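Local coordinates for protein dephospho-CoA kinase (Mycobacterium paratuberculosis, PDB 6N39) that probably phosphorylates the 3'-hydroxyl group of dephospho-coenzyme A with ATP, the last step of coenzyme A biosynthesis, and carries a C-terminal UPF0157 domain involved in its proper folding, at residues L54-G62 / A87-V95; A305-V313 / Y401-D409. One frame throughout, in Å; residues are numbered along the deposited sequence.

Contact 1: L54-G62 / A87-V95; sequences LAALVEAFG and ARQTLNGIV
Ala87, at the start of its helix, meets the ring of Phe61 at the last turn of another, in an antiparallel helix pair of the all-helical part that follows strand 35-38 in the P-loop kinase fold of CoaE. The short axes of 54-61 and 87-95 run at 160° to each other and approach to 10.0 Å, a spacing bridged by the larger side chains of Leu57, Phe61 and Ile94, with alanines between them. The methyl CB of Ala87 lies 3.7 Å from Phe61 CE1, while its carbonyl O sits at the ring edge, near the ring plane, 3.6 Å from CZ. That oxygen already accepts the helical bond from Leu91 N, so the ring edge rests against a carbonyl already bonded within its helix.

One turn on, Thr90 divides its two branches. CG2, anti to the backbone N, reaches over to Ala60 CB at 3.8 Å and approaches Phe61 CZ obliquely; OG1 stays with its own helix, in a weak hydrogen bond to Ala86 O. Leu91 then contributes from the flank: its CD1 touches Leu57 CD2 at 3.7 Å. Leu91 and Phe61 both also pack on Leu77, so helix 74-83 closes one side of the pair.

Ile94 makes the broadest contact of its segment. With CG1 anti to the carbonyl carbon (chi1 -71°) and the chain extended beyond it, CD1 settles against the methyls of Ala56 and Ala60. Ile94 CD1 also comes within 3.8 Å of Ala56 O. Leu57 sets CD2 against both branches of Ile94, 3.7 Å from CG2 and from CD1. Val95 adds a marginal touch, its CG2 lying 4.3 Å from Leu57 CD2.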
ATOM      1  N   LEU A  54      -3.964 -35.462  -7.122  1.00 87.42           N
ATOM      2  CA  LEU A  54      -5.237 -36.161  -7.256  1.00 89.67           C
ATOM      3  C   LEU A  54      -5.157 -37.565  -6.664  1.00 94.66           C
ATOM      4  O   LEU A  54      -6.091 -38.012  -5.988  1.00 90.65           O
ATOM      5  CB  LEU A  54      -5.662 -36.218  -8.723  1.00 89.86           C
ATOM      6  CG  LEU A  54      -6.953 -37.006  -8.980  1.00 91.36           C
ATOM      7  CD1 LEU A  54      -8.138 -36.373  -8.256  1.00 91.59           C
ATOM      8  CD2 LEU A  54      -7.243 -37.145 -10.469  1.00 94.53           C
ATOM      9  N   ALA A  55      -4.045 -38.271  -6.896  1.00 94.76           N
ATOM     10  CA  ALA A  55      -3.894 -39.614  -6.340  1.00 97.58           C
ATOM     11  C   ALA A  55      -3.823 -39.576  -4.820  1.00 92.34           C
ATOM     12  O   ALA A  55      -4.383 -40.449  -4.141  1.00 95.90           O
ATOM     13  CB  ALA A  55      -2.651 -40.292  -6.920  1.00 97.97           C
ATOM     14  N   ALA A  56      -3.152 -38.563  -4.266  1.00 87.00           N
ATOM     15  CA  ALA A  56      -3.062 -38.440  -2.815  1.00 91.43           C
ATOM     16  C   ALA A  56      -4.444 -38.298  -2.184  1.00 94.26           C
ATOM     17  O   ALA A  56      -4.739 -38.936  -1.164  1.00 95.05           O
ATOM     18  CB  ALA A  56      -2.172 -37.254  -2.439  1.00 79.14           C
ATOM     19  N   LEU A  57      -5.309 -37.474  -2.782  1.00 86.51           N
ATOM     20  CA  LEU A  57      -6.648 -37.286  -2.231  1.00 89.44           C
ATOM     21  C   LEU A  57      -7.492 -38.551  -2.360  1.00 96.49           C
ATOM     22  O   LEU A  57      -8.364 -38.800  -1.520  1.00100.47           O
ATOM     23  CB  LEU A  57      -7.342 -36.117  -2.926  1.00 86.77           C
ATOM     24  CG  LEU A  57      -6.643 -34.757  -2.871  1.00 85.92           C
ATOM     25  CD1 LEU A  57      -7.074 -33.932  -4.067  1.00 77.96           C
ATOM     26  CD2 LEU A  57      -6.958 -34.022  -1.574  1.00 78.77           C
ATOM     27  N   VAL A  58      -7.254 -39.351  -3.403  1.00 98.56           N
ATOM     28  CA  VAL A  58      -7.965 -40.617  -3.541  1.00105.47           C
ATOM     29  C   VAL A  58      -7.658 -41.525  -2.358  1.00108.56           C
ATOM     30  O   VAL A  58      -8.547 -42.201  -1.826  1.00114.12           O
ATOM     31  CB  VAL A  58      -7.610 -41.287  -4.883  1.00107.08           C
ATOM     32  N   GLU A  59      -6.396 -41.544  -1.918  1.00106.55           N
ATOM     33  CA  GLU A  59      -6.029 -42.347  -0.756  1.00110.89           C
ATOM     34  C   GLU A  59      -6.735 -41.855   0.501  1.00113.84           C
ATOM     35  O   GLU A  59      -7.261 -42.655   1.284  1.00121.68           O
ATOM     36  CB  GLU A  59      -4.511 -42.326  -0.562  1.00105.79           C
ATOM     37  N   ALA A  60      -6.776 -40.538   0.698  1.00109.79           N
ATOM     38  CA  ALA A  60      -7.320 -39.964   1.923  1.00109.80           C
ATOM     39  C   ALA A  60      -8.843 -39.992   1.988  1.00112.80           C
ATOM     40  O   ALA A  60      -9.400 -39.875   3.086  1.00113.38           O
ATOM     41  CB  ALA A  60      -6.836 -38.519   2.084  1.00101.25           C
ATOM     42  N   PHE A  61      -9.533 -40.138   0.851  1.00111.52           N
ATOM     43  CA  PHE A  61     -10.987 -40.044   0.850  1.00120.27           C
ATOM     44  C   PHE A  61     -11.697 -41.123   0.036  1.00126.80           C
ATOM     45  O   PHE A  61     -12.934 -41.139   0.027  1.00131.37           O
ATOM     46  CB  PHE A  61     -11.426 -38.659   0.340  1.00117.21           C
ATOM     47  CG  PHE A  61     -10.861 -37.508   1.130  1.00112.23           C
ATOM     48  CD1 PHE A  61     -11.262 -37.283   2.439  1.00114.57           C
ATOM     49  CD2 PHE A  61      -9.935 -36.644   0.558  1.00106.02           C
ATOM     50  CE1 PHE A  61     -10.742 -36.220   3.169  1.00112.04           C
ATOM     51  CE2 PHE A  61      -9.413 -35.578   1.280  1.00 98.48           C
ATOM     52  CZ  PHE A  61      -9.816 -35.366   2.587  1.00102.15           C
ATOM     53  N   GLY A  62     -10.975 -42.017  -0.637  1.00127.38           N
ATOM     54  CA  GLY A  62     -11.608 -43.063  -1.417  1.00133.82           C
ATOM     55  C   GLY A  62     -11.807 -42.668  -2.864  1.00130.74           C
ATOM     56  O   GLY A  62     -11.379 -41.607  -3.327  1.00125.39           O
ATOM     57  N   ALA A  87     -11.231 -33.453   7.895  1.00121.43           N
ATOM     58  CA  ALA A  87     -11.053 -33.684   6.469  1.00114.42           C
ATOM     59  C   ALA A  87     -10.597 -32.419   5.756  1.00103.98           C
ATOM     60  O   ALA A  87      -9.816 -32.496   4.802  1.00 98.14           O
ATOM     61  CB  ALA A  87     -12.350 -34.208   5.852  1.00112.96           C
ATOM     62  N   ARG A  88     -11.072 -31.250   6.198  1.00104.88           N
ATOM     63  CA  ARG A  88     -10.572 -29.993   5.647  1.00102.37           C
ATOM     64  C   ARG A  88      -9.076 -29.851   5.893  1.00 98.01           C
ATOM     65  O   ARG A  88      -8.331 -29.404   5.012  1.00 92.19           O
ATOM     66  CB  ARG A  88     -11.330 -28.811   6.253  1.00105.84           C
ATOM     67  N   GLN A  89      -8.618 -30.249   7.083  1.00103.88           N
ATOM     68  CA  GLN A  89      -7.194 -30.173   7.402  1.00 99.45           C
ATOM     69  C   GLN A  89      -6.386 -31.124   6.524  1.00 92.36           C
ATOM     70  O   GLN A  89      -5.319 -30.760   6.017  1.00 84.80           O
ATOM     71  CB  GLN A  89      -6.974 -30.477   8.887  1.00103.96           C
ATOM     72  N   THR A  90      -6.876 -32.353   6.343  1.00 95.40           N
ATOM     73  CA  THR A  90      -6.194 -33.309   5.467  1.00 90.42           C
ATOM     74  C   THR A  90      -6.119 -32.782   4.038  1.00 83.29           C
ATOM     75  O   THR A  90      -5.053 -32.799   3.398  1.00 79.93           O
ATOM     76  CB  THR A  90      -6.918 -34.657   5.497  1.00 95.76           C
ATOM     77  OG1 THR A  90      -6.893 -35.193   6.827  1.00103.21           O
ATOM     78  CG2 THR A  90      -6.262 -35.642   4.532  1.00 94.80           C
ATOM     79  N   LEU A  91      -7.255 -32.301   3.527  1.00 86.33           N
ATOM     80  CA  LEU A  91      -7.322 -31.725   2.189  1.00 83.83           C
ATOM     81  C   LEU A  91      -6.305 -30.604   2.010  1.00 72.27           C
ATOM     82  O   LEU A  91      -5.540 -30.602   1.042  1.00 68.96           O
ATOM     83  CB  LEU A  91      -8.742 -31.220   1.931  1.00 83.13           C
ATOM     84  CG  LEU A  91      -8.985 -30.256   0.774  1.00 80.35           C
ATOM     85  CD1 LEU A  91      -8.726 -30.946  -0.553  1.00 78.97           C
ATOM     86  CD2 LEU A  91     -10.407 -29.716   0.844  1.00 81.23           C
ATOM     87  N   ASN A  92      -6.285 -29.641   2.939  1.00 79.90           N
ATOM     88  CA  ASN A  92      -5.338 -28.532   2.840  1.00 76.34           C
ATOM     89  C   ASN A  92      -3.897 -29.023   2.910  1.00 68.09           C
ATOM     90  O   ASN A  92      -3.051 -28.578   2.132  1.00 64.46           O
ATOM     91  CB  ASN A  92      -5.597 -27.504   3.943  1.00 83.59           C
ATOM     92  CG  ASN A  92      -6.892 -26.740   3.746  1.00 89.66           C
ATOM     93  OD1 ASN A  92      -7.601 -26.933   2.757  1.00 83.41           O
ATOM     94  ND2 ASN A  92      -7.211 -25.869   4.700  1.00 99.54           N
ATOM     95  N   GLY A  93      -3.593 -29.933   3.837  1.00 76.00           N
ATOM     96  CA  GLY A  93      -2.241 -30.462   3.914  1.00 77.14           C
ATOM     97  C   GLY A  93      -1.795 -31.108   2.621  1.00 72.10           C
ATOM     98  O   GLY A  93      -0.598 -31.135   2.313  1.00 70.34           O
ATOM     99  N   ILE A  94      -2.744 -31.631   1.844  1.00 69.97           N
ATOM    100  CA  ILE A  94      -2.398 -32.183   0.536  1.00 69.85           C
ATOM    101  C   ILE A  94      -2.223 -31.076  -0.498  1.00 66.71           C
ATOM    102  O   ILE A  94      -1.227 -31.038  -1.232  1.00 68.70           O
ATOM    103  CB  ILE A  94      -3.462 -33.200   0.088  1.00 72.67           C
ATOM    104  CG1 ILE A  94      -3.363 -34.475   0.924  1.00 76.37           C
ATOM    105  CG2 ILE A  94      -3.312 -33.494  -1.402  1.00 72.18           C
ATOM    106  CD1 ILE A  94      -4.372 -35.537   0.539  1.00 80.00           C
ATOM    107  N   VAL A  95      -3.179 -30.151  -0.564  1.00 67.33           N
ATOM    108  CA  VAL A  95      -3.287 -29.269  -1.724  1.00 58.60           C
ATOM    109  C   VAL A  95      -2.373 -28.054  -1.591  1.00 63.46           C
ATOM    110  O   VAL A  95      -1.711 -27.656  -2.556  1.00 55.86           O
ATOM    111  CB  VAL A  95      -4.755 -28.852  -1.933  1.00 64.09           C
ATOM    112  CG1 VAL A  95      -4.857 -27.728  -2.967  1.00 63.74           C
ATOM    113  CG2 VAL A  95      -5.583 -30.048  -2.365  1.00 62.55           C
TER

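Contact 2: A305-V313 / Y401-D409; sequences AKPDARSTV and YRRAWDWAD
Arg310 lies across the indole of Trp405, and its chain shows how one arginine can fasten an irregular segment to a helix in the UPF0157 (GrpB-family) domain. Its CB sits over the five-membered ring in a CH-pi contact, 3.5 Å from the centroid, and CG follows over the same ring, 3.8 Å from Trp405 CG. Bends at chi2 and chi3 (-69° and -44°) then fold the chain back, bringing one face of the guanidinium over Trp405 CE3. NE turns to a salt bridge with Asp317, while the end of the group grips Asp409 end-on. Arg310 NH1 reaches Asp409 OD2 and NH2 reaches OD1, both at 2.9 Å, each oxygen using its syn lone pair. The NH1 bond lies in the guanidinium plane; the NH2 bond is tilted 17° from it. Two carboxylates thus fix the rotation of the group and offset its charge.

The backbone is held too: Arg310 N donates to Tyr401 OH at 2.9 Å, and a water joins that hydroxyl to Arg310 O. Tyr401 is itself sandwiched, with Lys306 CG over one face and Trp405 CD1 over the other. The segment 305-313 therefore drapes along helix 386-411, while helix 349-363 packs against Trp405 through Leu356 and Ser311 OG hydrogen-bonds to the carbonyl O of Gly347, just beyond strand 339-345.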
ATOM      1  N   ALA A 305      19.201  20.163  12.568  1.00 35.99           N
ATOM      2  CA  ALA A 305      19.170  20.280  14.027  1.00 39.50           C
ATOM      3  C   ALA A 305      18.574  21.619  14.460  1.00 43.67           C
ATOM      4  O   ALA A 305      18.738  22.636  13.791  1.00 41.92           O
ATOM      5  CB  ALA A 305      20.581  20.149  14.626  1.00 32.78           C
ATOM      6  N   LYS A 306      17.867  21.605  15.597  1.00 40.39           N
ATOM      7  CA  LYS A 306      17.495  22.831  16.287  1.00 39.76           C
ATOM      8  C   LYS A 306      18.167  22.856  17.650  1.00 40.10           C
ATOM      9  O   LYS A 306      18.296  21.812  18.293  1.00 43.56           O
ATOM     10  CB  LYS A 306      15.969  22.965  16.499  1.00 45.66           C
ATOM     11  CG  LYS A 306      15.105  22.451  15.388  1.00 52.16           C
ATOM     12  CD  LYS A 306      15.062  23.398  14.212  1.00 60.14           C
ATOM     13  CE  LYS A 306      14.737  22.600  12.955  1.00 51.99           C
ATOM     14  NZ  LYS A 306      14.132  21.310  13.346  1.00 51.69           N
ATOM     15  N   PRO A 307      18.600  24.017  18.120  1.00 43.43           N
ATOM     16  CA  PRO A 307      19.170  24.093  19.464  1.00 42.39           C
ATOM     17  C   PRO A 307      18.089  23.867  20.515  1.00 45.20           C
ATOM     18  O   PRO A 307      16.892  23.983  20.241  1.00 41.04           O
ATOM     19  CB  PRO A 307      19.711  25.519  19.528  1.00 44.90           C
ATOM     20  CG  PRO A 307      18.779  26.279  18.610  1.00 43.58           C
ATOM     21  CD  PRO A 307      18.432  25.341  17.506  1.00 37.76           C
ATOM     22  N   ASP A 308      18.537  23.574  21.734  1.00 39.62           N
ATOM     23  CA  ASP A 308      17.662  23.242  22.861  1.00 44.32           C
ATOM     24  C   ASP A 308      16.568  22.280  22.413  1.00 42.50           C
ATOM     25  O   ASP A 308      15.373  22.579  22.467  1.00 40.63           O
ATOM     26  CB  ASP A 308      17.065  24.497  23.495  1.00 53.07           C
ATOM     27  CG  ASP A 308      16.349  24.204  24.811  1.00 64.55           C
ATOM     28  OD1 ASP A 308      16.610  23.141  25.420  1.00 66.27           O
ATOM     29  OD2 ASP A 308      15.510  25.030  25.234  1.00 64.69           O
ATOM     30  N   ALA A 309      17.019  21.116  21.934  1.00 41.30           N
ATOM     31  CA  ALA A 309      16.129  20.080  21.428  1.00 41.58           C
ATOM     32  C   ALA A 309      15.183  19.591  22.518  1.00 44.01           C
ATOM     33  O   ALA A 309      15.573  19.440  23.680  1.00 44.23           O
ATOM     34  CB  ALA A 309      16.952  18.905  20.882  1.00 36.56           C
ATOM     35  N   ARG A 310      13.941  19.313  22.136  1.00 39.60           N
ATOM     36  CA  ARG A 310      12.898  19.003  23.104  1.00 40.91           C
ATOM     37  C   ARG A 310      12.332  17.606  22.882  1.00 37.38           C
ATOM     38  O   ARG A 310      12.270  17.111  21.754  1.00 36.79           O
ATOM     39  CB  ARG A 310      11.760  20.024  23.037  1.00 39.72           C
ATOM     40  CG  ARG A 310      12.193  21.461  23.234  1.00 35.90           C
ATOM     41  CD  ARG A 310      12.640  21.710  24.663  1.00 41.53           C
ATOM     42  NE  ARG A 310      11.730  21.102  25.627  1.00 46.80           N
ATOM     43  CZ  ARG A 310      10.616  21.675  26.078  1.00 50.74           C
ATOM     44  NH1 ARG A 310      10.257  22.881  25.654  1.00 50.05           N
ATOM     45  NH2 ARG A 310       9.859  21.037  26.957  1.00 48.16           N
ATOM     46  N   SER A 311      11.901  16.982  23.976  1.00 41.13           N
ATOM     47  CA  SER A 311      11.204  15.701  23.927  1.00 37.25           C
ATOM     48  C   SER A 311      10.301  15.594  25.143  1.00 39.43           C
ATOM     49  O   SER A 311      10.590  16.190  26.188  1.00 40.40           O
ATOM     50  CB  SER A 311      12.177  14.521  23.930  1.00 37.08           C
ATOM     51  OG  SER A 311      11.475  13.290  23.834  1.00 35.35           O
ATOM     52  N   THR A 312       9.210  14.822  25.011  1.00 40.63           N
ATOM     53  CA  THR A 312       8.453  14.457  26.210  1.00 48.13           C
ATOM     54  C   THR A 312       9.066  13.267  26.935  1.00 48.10           C
ATOM     55  O   THR A 312       8.560  12.877  27.992  1.00 50.26           O
ATOM     56  CB  THR A 312       6.971  14.157  25.891  1.00 43.80           C
ATOM     57  OG1 THR A 312       6.848  13.009  25.036  1.00 41.03           O
ATOM     58  CG2 THR A 312       6.294  15.361  25.227  1.00 41.64           C
ATOM     59  N   VAL A 313      10.119  12.672  26.384  1.00 43.90           N
ATOM     60  CA  VAL A 313      10.868  11.622  27.063  1.00 44.92           C
ATOM     61  C   VAL A 313      12.066  12.281  27.736  1.00 48.42           C
ATOM     62  O   VAL A 313      12.892  12.912  27.070  1.00 44.62           O
ATOM     63  CB  VAL A 313      11.299  10.523  26.077  1.00 42.84           C
ATOM     64  CG1 VAL A 313      12.178   9.488  26.791  1.00 45.46           C
ATOM     65  CG2 VAL A 313      10.069   9.851  25.491  1.00 37.22           C
ATOM     66  N   TYR A 401       9.390  25.542  15.557  1.00 42.23           N
ATOM     67  CA  TYR A 401       9.817  24.577  16.565  1.00 39.40           C
ATOM     68  C   TYR A 401       9.624  25.152  17.960  1.00 39.61           C
ATOM     69  O   TYR A 401       9.028  24.510  18.843  1.00 37.03           O
ATOM     70  CB  TYR A 401      11.291  24.206  16.324  1.00 37.44           C
ATOM     71  CG  TYR A 401      11.824  23.052  17.156  1.00 39.63           C
ATOM     72  CD1 TYR A 401      11.560  21.731  16.795  1.00 35.40           C
ATOM     73  CD2 TYR A 401      12.612  23.281  18.280  1.00 35.64           C
ATOM     74  CE1 TYR A 401      12.053  20.665  17.534  1.00 33.92           C
ATOM     75  CE2 TYR A 401      13.098  22.217  19.040  1.00 35.95           C
ATOM     76  CZ  TYR A 401      12.821  20.913  18.660  1.00 35.75           C
ATOM     77  OH  TYR A 401      13.298  19.851  19.406  1.00 33.79           O
ATOM     78  N   ARG A 402      10.099  26.387  18.165  1.00 34.28           N
ATOM     79  CA  ARG A 402       9.972  26.984  19.493  1.00 36.45           C
ATOM     80  C   ARG A 402       8.506  27.160  19.887  1.00 43.52           C
ATOM     81  O   ARG A 402       8.125  26.907  21.042  1.00 39.83           O
ATOM     82  CB  ARG A 402      10.724  28.321  19.544  1.00 43.46           C
ATOM     83  CG  ARG A 402      12.254  28.158  19.471  1.00 51.46           C
ATOM     84  CD  ARG A 402      12.988  29.488  19.637  1.00 61.09           C
ATOM     85  NE  ARG A 402      12.701  30.395  18.526  1.00 72.26           N
ATOM     86  CZ  ARG A 402      13.534  30.651  17.518  1.00 66.12           C
ATOM     87  NH1 ARG A 402      14.742  30.087  17.469  1.00 59.51           N
ATOM     88  NH2 ARG A 402      13.151  31.479  16.555  1.00 60.94           N
ATOM     89  N   ARG A 403       7.663  27.558  18.933  1.00 40.73           N
ATOM     90  CA  ARG A 403       6.270  27.846  19.261  1.00 45.55           C
ATOM     91  C   ARG A 403       5.496  26.563  19.516  1.00 40.12           C
ATOM     92  O   ARG A 403       4.692  26.494  20.451  1.00 40.92           O
ATOM     93  CB  ARG A 403       5.616  28.650  18.140  1.00 45.45           C
ATOM     94  CG  ARG A 403       6.082  30.106  18.044  1.00 53.71           C
ATOM     95  CD  ARG A 403       6.023  30.576  16.599  1.00 53.33           C
ATOM     96  NE  ARG A 403       4.656  30.682  16.103  1.00 61.58           N
ATOM     97  CZ  ARG A 403       4.335  30.811  14.819  1.00 72.98           C
ATOM     98  NH1 ARG A 403       5.287  30.827  13.893  1.00 77.61           N
ATOM     99  NH2 ARG A 403       3.060  30.920  14.462  1.00 74.72           N
ATOM    100  N   ALA A 404       5.697  25.554  18.669  1.00 38.88           N
ATOM    101  CA  ALA A 404       5.060  24.264  18.883  1.00 41.06           C
ATOM    102  C   ALA A 404       5.399  23.717  20.259  1.00 43.40           C
ATOM    103  O   ALA A 404       4.519  23.223  20.972  1.00 47.10           O
ATOM    104  CB  ALA A 404       5.488  23.276  17.793  1.00 34.83           C
ATOM    105  N   TRP A 405       6.669  23.809  20.664  1.00 39.17           N
ATOM    106  CA  TRP A 405       7.005  23.262  21.973  1.00 40.62           C
ATOM    107  C   TRP A 405       6.482  24.138  23.106  1.00 40.94           C
ATOM    108  O   TRP A 405       6.160  23.621  24.183  1.00 45.43           O
ATOM    109  CB  TRP A 405       8.513  23.023  22.075  1.00 43.79           C
ATOM    110  CG  TRP A 405       8.851  21.687  21.453  1.00 39.50           C
ATOM    111  CD1 TRP A 405       9.471  21.461  20.249  1.00 35.53           C
ATOM    112  CD2 TRP A 405       8.522  20.394  21.986  1.00 34.17           C
ATOM    113  NE1 TRP A 405       9.559  20.102  20.013  1.00 40.23           N
ATOM    114  CE2 TRP A 405       8.988  19.430  21.066  1.00 37.48           C
ATOM    115  CE3 TRP A 405       7.909  19.961  23.166  1.00 36.11           C
ATOM    116  CZ2 TRP A 405       8.856  18.064  21.288  1.00 41.29           C
ATOM    117  CZ3 TRP A 405       7.766  18.599  23.377  1.00 42.12           C
ATOM    118  CH2 TRP A 405       8.243  17.670  22.443  1.00 40.01           C
ATOM    119  N   ASP A 406       6.348  25.446  22.884  1.00 41.72           N
ATOM    120  CA  ASP A 406       5.679  26.289  23.880  1.00 44.26           C
ATOM    121  C   ASP A 406       4.235  25.844  24.075  1.00 44.54           C
ATOM    122  O   ASP A 406       3.744  25.727  25.206  1.00 47.64           O
ATOM    123  CB  ASP A 406       5.721  27.752  23.447  1.00 50.97           C
ATOM    124  CG  ASP A 406       6.932  28.482  23.969  1.00 69.74           C
ATOM    125  OD1 ASP A 406       7.492  28.036  24.988  1.00 77.83           O
ATOM    126  OD2 ASP A 406       7.319  29.509  23.362  1.00 78.66           O
ATOM    127  N   TRP A 407       3.539  25.595  22.967  1.00 41.08           N
ATOM    128  CA  TRP A 407       2.168  25.098  23.031  1.00 44.37           C
ATOM    129  C   TRP A 407       2.113  23.738  23.717  1.00 46.75           C
ATOM    130  O   TRP A 407       1.197  23.465  24.502  1.00 47.40           O
ATOM    131  CB  TRP A 407       1.588  25.018  21.613  1.00 42.31           C
ATOM    132  CG  TRP A 407       0.217  24.426  21.541  1.00 44.44           C
ATOM    133  CD1 TRP A 407      -0.975  25.079  21.715  1.00 50.90           C
ATOM    134  CD2 TRP A 407      -0.110  23.060  21.282  1.00 43.84           C
ATOM    135  NE1 TRP A 407      -2.019  24.200  21.575  1.00 49.99           N
ATOM    136  CE2 TRP A 407      -1.514  22.954  21.305  1.00 50.77           C
ATOM    137  CE3 TRP A 407       0.651  21.913  21.025  1.00 44.01           C
ATOM    138  CZ2 TRP A 407      -2.175  21.741  21.089  1.00 48.06           C
ATOM    139  CZ3 TRP A 407      -0.010  20.713  20.802  1.00 45.70           C
ATOM    140  CH2 TRP A 407      -1.404  20.640  20.838  1.00 44.92           C
ATOM    141  N   ALA A 408       3.083  22.866  23.422  1.00 43.22           N
ATOM    142  CA  ALA A 408       3.106  21.546  24.046  1.00 43.17           C
ATOM    143  C   ALA A 408       3.292  21.654  25.550  1.00 46.84           C
ATOM    144  O   ALA A 408       2.630  20.944  26.317  1.00 47.57           O
ATOM    145  CB  ALA A 408       4.214  20.684  23.440  1.00 41.79           C
ATOM    146  N   ASP A 409       4.206  22.527  25.989  1.00 44.53           N
ATOM    147  CA  ASP A 409       4.395  22.735  27.420  1.00 47.37           C
ATOM    148  C   ASP A 409       3.127  23.280  28.063  1.00 51.01           C
ATOM    149  O   ASP A 409       2.739  22.839  29.147  1.00 52.92           O
ATOM    150  CB  ASP A 409       5.570  23.686  27.678  1.00 45.84           C
ATOM    151  CG  ASP A 409       6.918  23.082  27.303  1.00 51.98           C
ATOM    152  OD1 ASP A 409       7.067  21.845  27.317  1.00 52.29           O
ATOM    153  OD2 ASP A 409       7.843  23.856  26.990  1.00 51.48           O
TER
HETATM  154  O   HOH W   1      11.555  17.934  19.288  1.00 30.23           O

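In the fold
Contact 1 and contact 2 belong to different halves of one chain, on opposite sides of its centre, with their own centres 63 Å apart and nearest atoms about 45 Å apart. They come in series: the helix pair 54-62 / 87-95 is complete before 305-313 begins, and they share no helix, strand or sheet. Contact 1 lies in the kinase part, whose five-stranded parallel sheet carries the predicted ATP-binding loop; contact 2 lies in the UPF0157 part, built round a four-stranded mixed sheet. Both are away from the predicted ATP site. Each contact therefore joins elements of its own part of the chain, and neither bridges the two, although the C-terminal domain takes part in folding the full-length enzyme.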